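PDB 1F00: intimin from Escherichia coli, which is an adhesin that probably anchors enteropathogenic bacteria to host cells by binding its receptor through a C-terminal region of immunoglobulin-like and C-type lectin-like domains. Local coordinates for residues P188-R193 and K234-I239; T163-I168 and Y177-P182; I240-Q245 and N267-S272; E92-L97 and S169-T174. All blocks are in the same frame, centred on the assembly; numbering follows the deposited sequence.

Contact 1 of 4, residues P188-R193 and K234-I239; sequences PNMSKR and KSSQTI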
loop_
_atom_site.group_PDB
_atom_site.type_symbol
_atom_site.label_atom_id
_atom_site.label_comp_id
_atom_site.label_asym_id
_atom_site.label_seq_id
_atom_site.Cartn_x
_atom_site.Cartn_y
_atom_site.Cartn_z
ATOM N N PRO A 188 1.763 9.710 -23.502
ATOM C CA PRO A 188 2.671 10.448 -24.389
ATOM C C PRO A 188 3.481 9.444 -25.215
ATOM O O PRO A 188 3.981 8.452 -24.676
ATOM C CB PRO A 188 3.577 11.215 -23.421
ATOM C CG PRO A 188 2.800 11.257 -22.134
ATOM C CD PRO A 188 2.148 9.899 -22.094
ATOM N N ASN A 189 3.600 9.691 -26.514
ATOM C CA ASN A 189 4.374 8.815 -27.387
ATOM C C ASN A 189 5.694 9.557 -27.653
ATOM O O ASN A 189 5.789 10.390 -28.553
ATOM C CB ASN A 189 3.581 8.553 -28.674
ATOM C CG ASN A 189 2.276 7.791 -28.409
ATOM O OD1 ASN A 189 2.286 6.571 -28.209
ATOM N ND2 ASN A 189 1.150 8.513 -28.388
ATOM N N MET A 190 6.710 9.232 -26.857
ATOM C CA MET A 190 8.009 9.901 -26.922
ATOM C C MET A 190 9.057 9.480 -27.957
ATOM O O MET A 190 10.143 10.065 -27.995
ATOM C CB MET A 190 8.664 9.843 -25.536
ATOM C CG MET A 190 7.785 10.364 -24.411
ATOM S SD MET A 190 7.014 11.932 -24.839
ATOM C CE MET A 190 8.478 12.976 -25.144
ATOM N N SER A 191 8.761 8.495 -28.795
ATOM C CA SER A 191 9.752 8.041 -29.769
ATOM C C SER A 191 10.040 9.016 -30.914
ATOM O O SER A 191 11.108 8.958 -31.535
ATOM C CB SER A 191 9.340 6.681 -30.339
ATOM O OG SER A 191 8.095 6.761 -31.011
ATOM N N LYS A 192 9.106 9.922 -31.184
ATOM C CA LYS A 192 9.285 10.874 -32.275
ATOM C C LYS A 192 8.224 11.964 -32.298
ATOM O O LYS A 192 7.079 11.732 -31.913
ATOM C CB LYS A 192 9.220 10.132 -33.609
ATOM C CG LYS A 192 7.909 9.357 -33.791
ATOM C CD LYS A 192 7.858 8.603 -35.110
ATOM C CE LYS A 192 6.620 7.713 -35.184
ATOM N NZ LYS A 192 6.556 6.989 -36.484
ATOM N N ARG A 193 8.606 13.156 -32.750
ATOM C CA ARG A 193 7.638 14.237 -32.883
ATOM C C ARG A 193 6.936 13.939 -34.205
ATOM O O ARG A 193 7.544 13.382 -35.128
ATOM C CB ARG A 193 8.324 15.600 -32.947
ATOM C CG ARG A 193 8.907 16.059 -31.620
ATOM C CD ARG A 193 9.498 17.455 -31.747
ATOM N NE ARG A 193 10.162 17.899 -30.524
ATOM C CZ ARG A 193 11.203 17.286 -29.967
ATOM N NH1 ARG A 193 11.708 16.190 -30.522
ATOM N NH2 ARG A 193 11.750 17.773 -28.860
ATOM N N LYS A 234 12.193 9.953 -17.837
ATOM C CA LYS A 234 13.381 10.677 -17.392
ATOM C C LYS A 234 14.290 11.218 -18.492
ATOM O O LYS A 234 14.973 12.218 -18.282
ATOM C CB LYS A 234 14.194 9.826 -16.408
ATOM C CG LYS A 234 14.849 8.593 -16.988
ATOM C CD LYS A 234 15.694 7.903 -15.917
ATOM C CE LYS A 234 16.421 6.688 -16.466
ATOM N NZ LYS A 234 17.206 5.991 -15.405
ATOM N N SER A 235 14.286 10.593 -19.668
ATOM C CA SER A 235 15.148 11.056 -20.755
ATOM C C SER A 235 14.617 12.268 -21.529
ATOM O O SER A 235 15.323 12.811 -22.372
ATOM C CB SER A 235 15.416 9.918 -21.749
ATOM O OG SER A 235 14.241 9.591 -22.478
ATOM N N SER A 236 13.386 12.693 -21.255
ATOM C CA SER A 236 12.812 13.833 -21.971
ATOM C C SER A 236 12.940 15.154 -21.236
ATOM O O SER A 236 12.609 15.252 -20.055
ATOM C CB SER A 236 11.323 13.595 -22.268
ATOM O OG SER A 236 11.141 12.567 -23.217
ATOM N N GLN A 237 13.421 16.169 -21.943
ATOM C CA GLN A 237 13.544 17.499 -21.364
ATOM C C GLN A 237 12.314 18.279 -21.803
ATOM O O GLN A 237 12.029 19.355 -21.287
ATOM C CB GLN A 237 14.814 18.208 -21.850
ATOM C CG GLN A 237 16.103 17.593 -21.330
ATOM C CD GLN A 237 16.455 16.281 -22.016
ATOM O OE1 GLN A 237 17.368 15.572 -21.588
ATOM N NE2 GLN A 237 15.739 15.959 -23.090
ATOM N N THR A 238 11.588 17.724 -22.768
ATOM C CA THR A 238 10.377 18.364 -23.261
ATOM C C THR A 238 9.365 17.358 -23.775
ATOM O O THR A 238 9.706 16.453 -24.533
ATOM C CB THR A 238 10.669 19.354 -24.417
ATOM O OG1 THR A 238 9.428 19.843 -24.945
ATOM C CG2 THR A 238 11.445 18.668 -25.537
ATOM N N ILE A 239 8.121 17.509 -23.339
ATOM C CA ILE A 239 7.054 16.646 -23.810
ATOM C C ILE A 239 5.962 17.557 -24.353
ATOM O O ILE A 239 4.803 17.503 -23.934
ATOM C CB ILE A 239 6.500 15.730 -22.699
ATOM C CG1 ILE A 239 7.622 14.820 -22.183
ATOM C CG2 ILE A 239 5.374 14.853 -23.256
ATOM C CD1 ILE A 239 7.176 13.785 -21.150
#
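M190 reaches across to I239 and S236 and carries most of this contact. Its terminal methyl CE rests 3.6 Å from I239 CG1, while SD lies 3.7 Å from I239 CG2, so the thioether end straddles both branches of the isoleucine, and the two side chains cross at about a right angle. The methionine is folded rather than extended: chi2 of -47° bends SD round and chi3 of -59° turns CE back, which compacts the chain against its partners. The same CE approaches S236 OG at 3.3 Å, a close carbon-oxygen contact. P188 adds a second apolar touch, its ring CB standing 4.1 Å from I239 CG2. At the exposed end, R193 stretches out from CG to NE, and NH2 comes within 3.5 Å of T238 CG2. This is packing of a guanidinium against a methyl group.

No hydrogen bond joins the two segments, and the positioning comes from outside. D259 accepts from both T238 OG1 and the backbone N of I239, which fixes the loop just before strand 240-242. Across the way, N189 pairs with A278 of strand 276-281, and M190 also packs on Y277. An irregular loop thus lies against the corner between strands 184-190 and 192-194, within the C-type lectin-like domain, whose fold carries long loops of this kind.

Contact 2 of 4, residues T163-I168 and Y177-P182; sequences TTISVI and YTIATP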
loop_
_atom_site.group_PDB
_atom_site.type_symbol
_atom_site.label_atom_id
_atom_site.label_comp_id
_atom_site.label_asym_id
_atom_site.label_seq_id
_atom_site.Cartn_x
_atom_site.Cartn_y
_atom_site.Cartn_z
ATOM N N THR A 163 -7.740 -2.335 -9.111
ATOM C CA THR A 163 -7.058 -3.472 -8.525
ATOM C C THR A 163 -6.745 -3.105 -7.083
ATOM O O THR A 163 -7.145 -2.041 -6.605
ATOM C CB THR A 163 -5.756 -3.813 -9.308
ATOM O OG1 THR A 163 -5.252 -5.080 -8.865
ATOM C CG2 THR A 163 -4.688 -2.737 -9.090
ATOM N N THR A 164 -6.049 -3.980 -6.377
ATOM C CA THR A 164 -5.724 -3.691 -4.995
ATOM C C THR A 164 -4.235 -3.867 -4.735
ATOM O O THR A 164 -3.599 -4.749 -5.311
ATOM C CB THR A 164 -6.512 -4.612 -4.036
ATOM O OG1 THR A 164 -6.310 -5.980 -4.414
ATOM C CG2 THR A 164 -8.003 -4.289 -4.080
ATOM N N ILE A 165 -3.683 -3.000 -3.894
ATOM C CA ILE A 165 -2.276 -3.095 -3.515
ATOM C C ILE A 165 -2.325 -3.552 -2.071
ATOM O O ILE A 165 -3.029 -2.954 -1.253
ATOM C CB ILE A 165 -1.554 -1.733 -3.583
ATOM C CG1 ILE A 165 -1.631 -1.173 -5.003
ATOM C CG2 ILE A 165 -0.091 -1.891 -3.138
ATOM C CD1 ILE A 165 -1.071 -2.104 -6.068
ATOM N N SER A 166 -1.600 -4.624 -1.765
ATOM C CA SER A 166 -1.581 -5.166 -0.418
ATOM C C SER A 166 -0.183 -5.148 0.177
ATOM O O SER A 166 0.807 -5.304 -0.529
ATOM C CB SER A 166 -2.094 -6.612 -0.420
ATOM O OG SER A 166 -3.447 -6.691 -0.832
ATOM N N VAL A 167 -0.110 -4.935 1.481
ATOM C CA VAL A 167 1.170 -4.954 2.167
ATOM C C VAL A 167 1.034 -5.967 3.292
ATOM O O VAL A 167 -0.035 -6.092 3.901
ATOM C CB VAL A 167 1.538 -3.578 2.780
ATOM C CG1 VAL A 167 0.507 -3.171 3.821
ATOM C CG2 VAL A 167 2.926 -3.650 3.417
ATOM N N ILE A 168 2.097 -6.719 3.543
ATOM C CA ILE A 168 2.082 -7.683 4.633
ATOM C C ILE A 168 3.325 -7.450 5.486
ATOM O O ILE A 168 4.389 -7.108 4.968
ATOM C CB ILE A 168 2.066 -9.154 4.120
ATOM C CG1 ILE A 168 3.286 -9.431 3.243
ATOM C CG2 ILE A 168 0.787 -9.416 3.343
ATOM C CD1 ILE A 168 3.308 -10.842 2.664
ATOM N N TYR A 177 -5.113 -1.591 -0.028
ATOM C CA TYR A 177 -5.635 -0.351 -0.589
ATOM C C TYR A 177 -6.160 -0.647 -1.991
ATOM O O TYR A 177 -5.467 -1.264 -2.800
ATOM C CB TYR A 177 -4.529 0.703 -0.667
ATOM C CG TYR A 177 -4.916 1.911 -1.490
ATOM C CD1 TYR A 177 -4.523 2.024 -2.819
ATOM C CD2 TYR A 177 -5.720 2.918 -0.953
ATOM C CE1 TYR A 177 -4.918 3.105 -3.597
ATOM C CE2 TYR A 177 -6.127 4.004 -1.728
ATOM C CZ TYR A 177 -5.722 4.088 -3.046
ATOM O OH TYR A 177 -6.128 5.144 -3.830
ATOM N N THR A 178 -7.381 -0.210 -2.280
ATOM C CA THR A 178 -7.950 -0.452 -3.595
ATOM C C THR A 178 -7.774 0.753 -4.503
ATOM O O THR A 178 -8.114 1.884 -4.143
ATOM C CB THR A 178 -9.450 -0.770 -3.509
ATOM O OG1 THR A 178 -10.160 0.402 -3.092
ATOM C CG2 THR A 178 -9.693 -1.867 -2.511
ATOM N N ILE A 179 -7.226 0.499 -5.684
ATOM C CA ILE A 179 -7.009 1.532 -6.682
ATOM C C ILE A 179 -8.284 1.604 -7.510
ATOM O O ILE A 179 -8.661 0.630 -8.168
ATOM C CB ILE A 179 -5.814 1.173 -7.606
ATOM C CG1 ILE A 179 -4.503 1.264 -6.818
ATOM C CG2 ILE A 179 -5.777 2.102 -8.807
ATOM C CD1 ILE A 179 -3.291 0.808 -7.593
ATOM N N ALA A 180 -8.956 2.747 -7.456
ATOM C CA ALA A 180 -10.193 2.939 -8.202
ATOM C C ALA A 180 -9.890 3.172 -9.673
ATOM O O ALA A 180 -8.816 3.658 -10.026
ATOM C CB ALA A 180 -10.972 4.125 -7.635
ATOM N N THR A 181 -10.848 2.821 -10.527
ATOM C CA THR A 181 -10.696 2.993 -11.964
ATOM C C THR A 181 -10.624 4.487 -12.259
ATOM O O THR A 181 -11.469 5.257 -11.810
ATOM C CB THR A 181 -11.890 2.384 -12.720
ATOM O OG1 THR A 181 -11.991 0.991 -12.398
ATOM C CG2 THR A 181 -11.707 2.534 -14.224
ATOM N N PRO A 182 -9.603 4.914 -13.010
ATOM C CA PRO A 182 -9.429 6.329 -13.356
ATOM C C PRO A 182 -10.371 6.782 -14.458
ATOM O O PRO A 182 -10.843 5.969 -15.250
ATOM C CB PRO A 182 -7.973 6.395 -13.792
ATOM C CG PRO A 182 -7.783 5.067 -14.472
ATOM C CD PRO A 182 -8.480 4.103 -13.516
#
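I165 and I179 meet obliquely on one face of the hairpin, with the I179 methyl CD1 3.7 Å from I165 CG1. Chi2 of 175° extends CD1 of I179 across the strand gap, where it nears the methyl of T163. T163 and I179 are direct partners, their side chains side by side and pointing the same way. Y177 shares this face, opposite I165. On the other face T164 and T178 approach methyl to methyl: CG2 to CG2 is 3.3 Å, tighter than usual for carbons, at a non-hydrogen-bonded pair whose CA atoms are 4.2 Å apart. Both carry CG2 beside the backbone N, which brings the methyls together.

The flanking pairs T163-I179 and I165-Y177 are hydrogen-bonded in both directions. I179 N to T163 O and I165 N to Y177 O are both 2.7 Å, and Y177 N to I165 O is 2.8 Å; T163 N to I179 O is longer at 3.2 Å and more bent, 142° at the hydrogen. I179 O also accepts from T162 OG1.

The chemistry is therefore two-sided: the isoleucine face turns inward, where I179 packs on W119, whereas that carrying T164 and T178 is the more exposed side of this immunoglobulin-like domain.

Contact 3 of 4, residues I240-Q245 and N267-S272; sequences ISWVQQ and NNIKAS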
loop_
_atom_site.group_PDB
_atom_site.type_symbol
_atom_site.label_atom_id
_atom_site.label_comp_id
_atom_site.label_asym_id
_atom_site.label_seq_id
_atom_site.Cartn_x
_atom_site.Cartn_y
_atom_site.Cartn_z
ATOM N N ILE A 240 6.371 18.425 -25.273
ATOM C CA ILE A 240 5.457 19.353 -25.929
ATOM C C ILE A 240 4.478 18.480 -26.719
ATOM O O ILE A 240 4.890 17.661 -27.543
ATOM C CB ILE A 240 6.243 20.316 -26.863
ATOM C CG1 ILE A 240 5.273 21.221 -27.627
ATOM C CG2 ILE A 240 7.134 19.523 -27.818
ATOM C CD1 ILE A 240 5.974 22.279 -28.472
ATOM N N SER A 241 3.184 18.653 -26.459
ATOM C CA SER A 241 2.156 17.835 -27.097
ATOM C C SER A 241 1.038 18.623 -27.773
ATOM O O SER A 241 0.593 19.648 -27.266
ATOM C CB SER A 241 1.530 16.907 -26.050
ATOM O OG SER A 241 2.519 16.364 -25.194
ATOM N N TRP A 242 0.574 18.112 -28.908
ATOM C CA TRP A 242 -0.505 18.742 -29.666
ATOM C C TRP A 242 -1.818 18.706 -28.883
ATOM O O TRP A 242 -2.054 17.775 -28.111
ATOM C CB TRP A 242 -0.764 17.983 -30.970
ATOM C CG TRP A 242 0.354 17.928 -31.962
ATOM C CD1 TRP A 242 1.109 16.838 -32.287
ATOM C CD2 TRP A 242 0.781 18.986 -32.827
ATOM N NE1 TRP A 242 1.976 17.149 -33.307
ATOM C CE2 TRP A 242 1.795 18.461 -33.659
ATOM C CE3 TRP A 242 0.402 20.326 -32.981
ATOM C CZ2 TRP A 242 2.436 19.229 -34.637
ATOM C CZ3 TRP A 242 1.043 21.095 -33.957
ATOM C CH2 TRP A 242 2.047 20.539 -34.772
ATOM N N VAL A 243 -2.660 19.719 -29.075
ATOM C CA VAL A 243 -3.988 19.732 -28.458
ATOM C C VAL A 243 -4.945 19.946 -29.626
ATOM O O VAL A 243 -4.572 20.567 -30.624
ATOM C CB VAL A 243 -4.195 20.867 -27.396
ATOM C CG1 VAL A 243 -3.101 20.805 -26.341
ATOM C CG2 VAL A 243 -4.254 22.230 -28.063
ATOM N N GLN A 244 -6.166 19.423 -29.512
ATOM C CA GLN A 244 -7.173 19.547 -30.571
ATOM C C GLN A 244 -7.255 20.968 -31.140
ATOM O O GLN A 244 -7.257 21.948 -30.395
ATOM C CB GLN A 244 -8.555 19.141 -30.035
ATOM C CG GLN A 244 -9.627 19.002 -31.117
ATOM C CD GLN A 244 -9.468 17.733 -31.931
ATOM O OE1 GLN A 244 -9.798 17.697 -33.121
ATOM N NE2 GLN A 244 -8.976 16.675 -31.291
ATOM N N GLN A 245 -7.329 21.075 -32.462
ATOM C CA GLN A 245 -7.422 22.386 -33.109
ATOM C C GLN A 245 -8.774 23.030 -32.829
ATOM O O GLN A 245 -9.791 22.336 -32.754
ATOM C CB GLN A 245 -7.298 22.262 -34.635
ATOM C CG GLN A 245 -5.905 22.010 -35.201
ATOM C CD GLN A 245 -5.944 21.845 -36.714
ATOM O OE1 GLN A 245 -6.751 21.080 -37.236
ATOM N NE2 GLN A 245 -5.074 22.562 -37.423
ATOM N N ASN A 267 0.897 28.538 -28.849
ATOM C CA ASN A 267 -0.127 28.607 -29.884
ATOM C C ASN A 267 0.517 28.927 -31.239
ATOM O O ASN A 267 1.722 29.194 -31.320
ATOM C CB ASN A 267 -1.145 29.696 -29.540
ATOM C CG ASN A 267 -1.639 29.605 -28.109
ATOM O OD1 ASN A 267 -2.305 28.642 -27.727
ATOM N ND2 ASN A 267 -1.311 30.614 -27.305
ATOM N N ASN A 268 -0.295 28.890 -32.295
ATOM C CA ASN A 268 0.165 29.206 -33.644
ATOM C C ASN A 268 1.306 28.326 -34.136
ATOM O O ASN A 268 2.167 28.781 -34.891
ATOM C CB ASN A 268 0.603 30.671 -33.714
ATOM C CG ASN A 268 -0.505 31.628 -33.335
ATOM O OD1 ASN A 268 -0.331 32.477 -32.461
ATOM N ND2 ASN A 268 -1.649 31.504 -33.996
ATOM N N ILE A 269 1.320 27.071 -33.701
ATOM C CA ILE A 269 2.358 26.139 -34.125
ATOM C C ILE A 269 1.917 25.508 -35.450
ATOM O O ILE A 269 0.811 24.983 -35.549
ATOM C CB ILE A 269 2.570 25.046 -33.054
ATOM C CG1 ILE A 269 2.864 25.704 -31.703
ATOM C CG2 ILE A 269 3.730 24.138 -33.444
ATOM C CD1 ILE A 269 4.148 26.526 -31.687
ATOM N N LYS A 270 2.772 25.573 -36.468
ATOM C CA LYS A 270 2.436 25.019 -37.783
ATOM C C LYS A 270 2.096 23.538 -37.651
ATOM O O LYS A 270 2.928 22.739 -37.224
ATOM C CB LYS A 270 3.606 25.208 -38.755
ATOM C CG LYS A 270 3.203 25.119 -40.215
ATOM C CD LYS A 270 4.372 25.437 -41.139
ATOM C CE LYS A 270 3.876 25.775 -42.539
ATOM N NZ LYS A 270 2.902 24.755 -43.027
ATOM N N ALA A 271 0.871 23.183 -38.034
ATOM C CA ALA A 271 0.369 21.815 -37.925
ATOM C C ALA A 271 0.923 20.788 -38.911
ATOM O O ALA A 271 0.993 19.593 -38.594
ATOM C CB ALA A 271 -1.158 21.827 -38.016
ATOM N N SER A 272 1.305 21.237 -40.100
ATOM C CA SER A 272 1.823 20.327 -41.117
ATOM C C SER A 272 3.265 19.896 -40.883
ATOM O O SER A 272 3.833 19.168 -41.697
ATOM C CB SER A 272 1.700 20.962 -42.506
ATOM O OG SER A 272 2.509 22.118 -42.606
#
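W242 and A271 mark the closest backbone approach, yet their CA atoms are 8.9 Å apart, too far for main-chain pairing. Strand 240-242 and strand 263-270 are the two outer strands of a three-stranded antiparallel sheet, with strand 254-259 between them, and the contact lies near the ends of both. Side chains therefore have to span the gap, and the indole of W242 does most of that work. It brings its six-membered ring to the other segment: CH2 lies 3.4 Å from K270 O, which sits at the ring edge and in its plane, and 3.8 Å from A271 CA, an oblique neighbour. Beside it, CZ3 touches I269 CG2 at 4.1 Å, the two side chains being set aslant.

In the C-type lectin-like domain W242 packs on A255 of the middle strand and on A199 of helix 196-205. Its other end is pinned as well, since NE1 donates to V194 O.

Q245 makes the second bridge. Its chain is extended beyond CG, and NE2 arrives 4.0 Å from A271 CB in a plain van der Waals contact; NE2 also donates to V254 O. A271 also leans on Y196 of that helix. Away from the tryptophan, K270 NZ donates to S272 OG at 2.7 Å, a bond that spans the turn following the strand.

Contact 4 of 4, residues E92-L97 and S169-T174; sequences EFFTTL and SSDNQT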
loop_
_atom_site.group_PDB
_atom_site.type_symbol
_atom_site.label_atom_id
_atom_site.label_comp_id
_atom_site.label_asym_id
_atom_site.label_seq_id
_atom_site.Cartn_x
_atom_site.Cartn_y
_atom_site.Cartn_z
ATOM N N GLU A 92 4.958 -11.340 21.440
ATOM C CA GLU A 92 4.939 -9.927 21.076
ATOM C C GLU A 92 3.630 -9.463 20.445
ATOM O O GLU A 92 3.059 -10.143 19.586
ATOM C CB GLU A 92 6.061 -9.615 20.088
ATOM C CG GLU A 92 7.417 -10.179 20.445
ATOM C CD GLU A 92 8.434 -9.906 19.361
ATOM O OE1 GLU A 92 8.978 -8.781 19.322
ATOM O OE2 GLU A 92 8.674 -10.811 18.536
ATOM N N PHE A 93 3.165 -8.294 20.872
ATOM C CA PHE A 93 1.962 -7.716 20.304
ATOM C C PHE A 93 2.410 -6.581 19.397
ATOM O O PHE A 93 3.358 -5.853 19.714
ATOM C CB PHE A 93 1.029 -7.193 21.399
ATOM C CG PHE A 93 0.352 -8.282 22.177
ATOM C CD1 PHE A 93 0.967 -8.850 23.290
ATOM C CD2 PHE A 93 -0.888 -8.774 21.771
ATOM C CE1 PHE A 93 0.363 -9.892 23.986
ATOM C CE2 PHE A 93 -1.501 -9.815 22.458
ATOM C CZ PHE A 93 -0.875 -10.377 23.568
ATOM N N PHE A 94 1.745 -6.440 18.256
ATOM C CA PHE A 94 2.105 -5.391 17.315
ATOM C C PHE A 94 0.898 -4.552 16.927
ATOM O O PHE A 94 -0.232 -5.044 16.876
ATOM C CB PHE A 94 2.741 -6.005 16.059
ATOM C CG PHE A 94 4.091 -6.630 16.303
ATOM C CD1 PHE A 94 5.218 -5.836 16.476
ATOM C CD2 PHE A 94 4.234 -8.015 16.368
ATOM C CE1 PHE A 94 6.470 -6.409 16.710
ATOM C CE2 PHE A 94 5.475 -8.600 16.603
ATOM C CZ PHE A 94 6.601 -7.793 16.775
ATOM N N THR A 95 1.148 -3.274 16.672
ATOM C CA THR A 95 0.098 -2.354 16.265
ATOM C C THR A 95 -0.550 -2.874 14.983
ATOM O O THR A 95 0.066 -3.627 14.232
ATOM C CB THR A 95 0.677 -0.953 15.995
ATOM O OG1 THR A 95 1.040 -0.341 17.241
ATOM C CG2 THR A 95 -0.327 -0.079 15.269
ATOM N N THR A 96 -1.795 -2.472 14.755
ATOM C CA THR A 96 -2.545 -2.860 13.563
ATOM C C THR A 96 -1.838 -2.362 12.301
ATOM O O THR A 96 -1.489 -1.184 12.206
ATOM C CB THR A 96 -3.950 -2.236 13.578
ATOM O OG1 THR A 96 -4.629 -2.617 14.778
ATOM C CG2 THR A 96 -4.753 -2.704 12.369
ATOM N N LEU A 97 -1.622 -3.258 11.342
ATOM C CA LEU A 97 -0.983 -2.886 10.087
ATOM C C LEU A 97 -1.983 -2.025 9.321
ATOM O O LEU A 97 -3.153 -2.388 9.177
ATOM C CB LEU A 97 -0.622 -4.133 9.272
ATOM C CG LEU A 97 0.196 -3.882 7.999
ATOM C CD1 LEU A 97 1.479 -3.121 8.346
ATOM C CD2 LEU A 97 0.520 -5.212 7.333
ATOM N N SER A 169 3.175 -7.600 6.796
ATOM C CA SER A 169 4.295 -7.424 7.714
ATOM C C SER A 169 4.696 -8.820 8.171
ATOM O O SER A 169 3.848 -9.713 8.234
ATOM C CB SER A 169 3.872 -6.551 8.900
ATOM O OG SER A 169 2.670 -7.024 9.486
ATOM N N SER A 170 5.972 -9.015 8.494
ATOM C CA SER A 170 6.442 -10.335 8.893
ATOM C C SER A 170 5.918 -10.875 10.218
ATOM O O SER A 170 6.219 -12.012 10.579
ATOM C CB SER A 170 7.980 -10.394 8.863
ATOM O OG SER A 170 8.567 -9.419 9.697
ATOM N N ASP A 171 5.142 -10.078 10.950
ATOM C CA ASP A 171 4.563 -10.567 12.197
ATOM C C ASP A 171 3.227 -11.199 11.816
ATOM O O ASP A 171 2.433 -11.582 12.675
ATOM C CB ASP A 171 4.338 -9.432 13.204
ATOM C CG ASP A 171 3.448 -8.341 12.659
ATOM O OD1 ASP A 171 2.373 -8.086 13.245
ATOM O OD2 ASP A 171 3.833 -7.741 11.641
ATOM N N ASN A 172 2.998 -11.283 10.507
ATOM C CA ASN A 172 1.797 -11.888 9.938
ATOM C C ASN A 172 0.515 -11.060 9.977
ATOM O O ASN A 172 -0.446 -11.402 10.669
ATOM C CB ASN A 172 1.546 -13.250 10.590
ATOM C CG ASN A 172 0.349 -13.957 10.008
ATOM O OD1 ASN A 172 0.285 -14.194 8.800
ATOM N ND2 ASN A 172 -0.614 -14.301 10.863
ATOM N N GLN A 173 0.511 -9.963 9.230
ATOM C CA GLN A 173 -0.660 -9.100 9.115
ATOM C C GLN A 173 -0.753 -8.678 7.657
ATOM O O GLN A 173 0.233 -8.758 6.914
ATOM C CB GLN A 173 -0.539 -7.841 9.983
ATOM C CG GLN A 173 -0.751 -8.053 11.470
ATOM C CD GLN A 173 -0.903 -6.733 12.205
ATOM O OE1 GLN A 173 -1.915 -6.046 12.065
ATOM N NE2 GLN A 173 0.112 -6.362 12.981
ATOM N N THR A 174 -1.935 -8.225 7.257
ATOM C CA THR A 174 -2.164 -7.775 5.893
ATOM C C THR A 174 -3.068 -6.543 5.885
ATOM O O THR A 174 -4.076 -6.497 6.596
ATOM C CB THR A 174 -2.862 -8.871 5.044
ATOM O OG1 THR A 174 -2.042 -10.045 4.988
ATOM C CG2 THR A 174 -3.126 -8.355 3.631
HETATM O O HOH W 1 -4.730 -4.904 8.878
#
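Q173 holds the 92-97 segment by both ends of its amide. NE2 donates to T95 O at 3.0 Å in an almost straight bond, 172° at the hydrogen. OE1 accepts from L97 N at 2.9 Å, the donor standing above the carbonyl plane. The other N-H of NE2 goes to the syn lone pair of D171 OD1, 2.9 Å away, which fixes the rotation of the group. D171 is steadied, since OD2 takes bonds from S169 OG and N133 N. This carboxylate is buried, and its several donors would be expected to favour the charged form. One water donates to L97 O and T174 O.

Van der Waals contacts surround these bonds. F94 and D171 slide past each other in opposite directions, CD2 of the ring 3.5 Å from D171 CB, with ring and carboxylate planes 60° apart. L97 CD2 lies 3.5 Å from S169 OG.

N172 and Q173 both face S169, forming a G1 beta bulge in the turn between strands 163-169 and 173-179. That turn packs against strand 91-94 and the residues that follow it, with T12 of strand 12-14 touching F94 and D171, and Y136 of strand 136-140 touching L97 and S169.

Contacts 2 and 4 share strand 173-179 and touch each other, L97 CD2 meeting V167 O, so the hairpin paired along its strands in contact 2 presents its turn to the preceding immunoglobulin-like domain in contact 4. Contacts 1 and 3 belong to the lectin-like domain, with centres about 16 Å apart and segments adjoining at I239 and I240. Contact 3 lies at the surface, whereas the other three are partly buried. Chemistry follows place: backbone bonds within a sheet in contact 2, side-chain amide and carboxylate bonds at the domain junction in contact 4, and side-chain packing without hydrogen bonds between segments in contacts 1 and 3.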